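Local coordinates for protein demethylmenaquinone Methyltransferase (PDB 1J3L) that belongs to the RraA-like family of compact alpha/beta proteins and is found as an assembly of three chains, at residues A[59-64]-A[141-146]. Numbering follows the deposited sequence.
Sequences VLFVDG and SFLLAD
Leu143 meets Val59 with both of its methyl groups and Phe61 with CD1 alone. Leu143 CD1 lies 4.0 Å from Val59 CG1. The same methyl, Leu143 CD1, is 3.8 Å from Phe61 CD2. The other branch adds a second touch on the valine, with Leu143 CD2 4.1 Å from Val59 CG1. The leucine chain is stretched out: CG lies opposite the backbone N (chi1 -180°), and chi2 of 157° carries CD1 on in the same extended line. This puts CD1 at the far end of the side chain, where it can meet both partners. In Val59, CG1 sits anti to the backbone N (chi1 171°) and meets both leucine methyls. Phe61 offers the edge of its ring, with the methyl near the ring plane rather than over a face. Leu143 crosses both side chains at roughly a right angle. No hydrogen bond links the two segments, so the contact is purely apolar, and all three residues are buried.

The two strands do not pair directly; strand 31-39 pairs with both, parallel to 58-63 and antiparallel to 142-146. Leu143 also packs on Val35 and Leu152, while Leu130 and Val132 of strand 130-132 touch the Phe61 side chain. Val59 CA and Leu143 CA are 7.0 Å apart, which is consistent with a curled sheet. The contact belongs to the apolar core against the mixed sheet, where side chains from two strands that each pair with strand 31-39 meet, as in the alpha/beta core of RraA-like proteins.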
loop_
_atom_site.group_PDB
_atom_site.type_symbol
_atom_site.label_atom_id
_atom_site.label_comp_id
_atom_site.label_asym_id
_atom_site.label_seq_id
_atom_site.Cartn_x
_atom_site.Cartn_y
_atom_site.Cartn_z
ATOM N N VAL A 59 -8.825 -7.387 -21.999
ATOM C CA VAL A 59 -7.971 -7.018 -20.893
ATOM C C VAL A 59 -6.748 -7.929 -20.903
ATOM O O VAL A 59 -6.883 -9.153 -20.895
ATOM C CB VAL A 59 -8.696 -7.194 -19.551
ATOM C CG1 VAL A 59 -7.719 -7.018 -18.400
ATOM C CG2 VAL A 59 -9.808 -6.183 -19.438
ATOM N N LEU A 60 -5.558 -7.342 -20.928
ATOM C CA LEU A 60 -4.352 -8.149 -20.918
ATOM C C LEU A 60 -3.870 -8.282 -19.475
ATOM O O LEU A 60 -3.686 -7.294 -18.767
ATOM C CB LEU A 60 -3.261 -7.515 -21.785
ATOM C CG LEU A 60 -1.973 -8.340 -21.913
ATOM C CD1 LEU A 60 -2.258 -9.573 -22.765
ATOM C CD2 LEU A 60 -0.847 -7.500 -22.531
ATOM N N PHE A 61 -3.701 -9.521 -19.043
ATOM C CA PHE A 61 -3.237 -9.814 -17.699
ATOM C C PHE A 61 -1.803 -10.310 -17.855
ATOM O O PHE A 61 -1.566 -11.378 -18.419
ATOM C CB PHE A 61 -4.114 -10.901 -17.063
ATOM C CG PHE A 61 -4.083 -10.908 -15.562
ATOM C CD1 PHE A 61 -2.891 -11.074 -14.878
ATOM C CD2 PHE A 61 -5.249 -10.765 -14.836
ATOM C CE1 PHE A 61 -2.867 -11.092 -13.486
ATOM C CE2 PHE A 61 -5.231 -10.784 -13.442
ATOM C CZ PHE A 61 -4.040 -10.951 -12.772
ATOM N N VAL A 62 -0.850 -9.520 -17.377
ATOM C CA VAL A 62 0.558 -9.881 -17.481
ATOM C C VAL A 62 1.102 -10.404 -16.170
ATOM O O VAL A 62 1.143 -9.685 -15.168
ATOM C CB VAL A 62 1.424 -8.680 -17.895
ATOM C CG1 VAL A 62 2.851 -9.124 -18.105
ATOM C CG2 VAL A 62 0.862 -8.047 -19.145
ATOM N N ASP A 63 1.505 -11.666 -16.179
ATOM C CA ASP A 63 2.078 -12.275 -14.988
ATOM C C ASP A 63 3.591 -12.069 -15.062
ATOM O O ASP A 63 4.262 -12.699 -15.879
ATOM C CB ASP A 63 1.766 -13.768 -14.949
ATOM C CG ASP A 63 2.253 -14.418 -13.685
ATOM O OD1 ASP A 63 3.310 -13.993 -13.173
ATOM O OD2 ASP A 63 1.586 -15.353 -13.207
ATOM N N GLY A 64 4.119 -11.174 -14.231
ATOM C CA GLY A 64 5.549 -10.912 -14.244
ATOM C C GLY A 64 6.265 -11.627 -13.118
ATOM O O GLY A 64 7.380 -11.267 -12.734
ATOM N N SER A 141 -11.564 -15.745 -20.221
ATOM C CA SER A 141 -12.518 -15.463 -19.154
ATOM C C SER A 141 -12.807 -13.975 -19.232
ATOM O O SER A 141 -12.131 -13.257 -19.961
ATOM C CB SER A 141 -11.922 -15.820 -17.790
ATOM O OG SER A 141 -10.655 -15.209 -17.622
ATOM N N PHE A 142 -13.815 -13.516 -18.499
ATOM C CA PHE A 142 -14.171 -12.101 -18.496
ATOM C C PHE A 142 -13.633 -11.476 -17.214
ATOM O O PHE A 142 -13.822 -12.016 -16.123
ATOM C CB PHE A 142 -15.693 -11.925 -18.550
ATOM C CG PHE A 142 -16.138 -10.497 -18.749
ATOM C CD1 PHE A 142 -15.881 -9.829 -19.940
ATOM C CD2 PHE A 142 -16.817 -9.822 -17.741
ATOM C CE1 PHE A 142 -16.298 -8.505 -20.125
ATOM C CE2 PHE A 142 -17.235 -8.505 -17.911
ATOM C CZ PHE A 142 -16.973 -7.844 -19.108
ATOM N N LEU A 143 -12.943 -10.348 -17.344
ATOM C CA LEU A 143 -12.397 -9.682 -16.177
ATOM C C LEU A 143 -13.091 -8.363 -15.897
ATOM O O LEU A 143 -13.442 -7.610 -16.805
ATOM C CB LEU A 143 -10.888 -9.464 -16.331
ATOM C CG LEU A 143 -10.174 -8.776 -15.160
ATOM C CD1 LEU A 143 -8.690 -9.128 -15.170
ATOM C CD2 LEU A 143 -10.370 -7.272 -15.251
ATOM N N LEU A 144 -13.291 -8.104 -14.615
ATOM C CA LEU A 144 -13.927 -6.891 -14.153
ATOM C C LEU A 144 -12.977 -6.285 -13.142
ATOM O O LEU A 144 -12.416 -6.991 -12.308
ATOM C CB LEU A 144 -15.272 -7.217 -13.500
ATOM C CG LEU A 144 -16.507 -7.082 -14.394
ATOM C CD1 LEU A 144 -17.586 -8.058 -13.972
ATOM C CD2 LEU A 144 -17.007 -5.653 -14.328
ATOM N N ALA A 145 -12.786 -4.976 -13.219
ATOM C CA ALA A 145 -11.883 -4.317 -12.295
ATOM C C ALA A 145 -12.404 -2.976 -11.824
ATOM O O ALA A 145 -12.858 -2.150 -12.623
ATOM C CB ALA A 145 -10.512 -4.145 -12.944
ATOM N N ASP A 146 -12.338 -2.776 -10.510
ATOM C CA ASP A 146 -12.757 -1.525 -9.894
ATOM C C ASP A 146 -12.098 -1.377 -8.520
ATOM O O ASP A 146 -11.244 -2.180 -8.154
ATOM C CB ASP A 146 -14.292 -1.455 -9.778
ATOM C CG ASP A 146 -14.870 -2.556 -8.911
ATOM O OD1 ASP A 146 -14.299 -2.831 -7.837
ATOM O OD2 ASP A 146 -15.910 -3.135 -9.297
#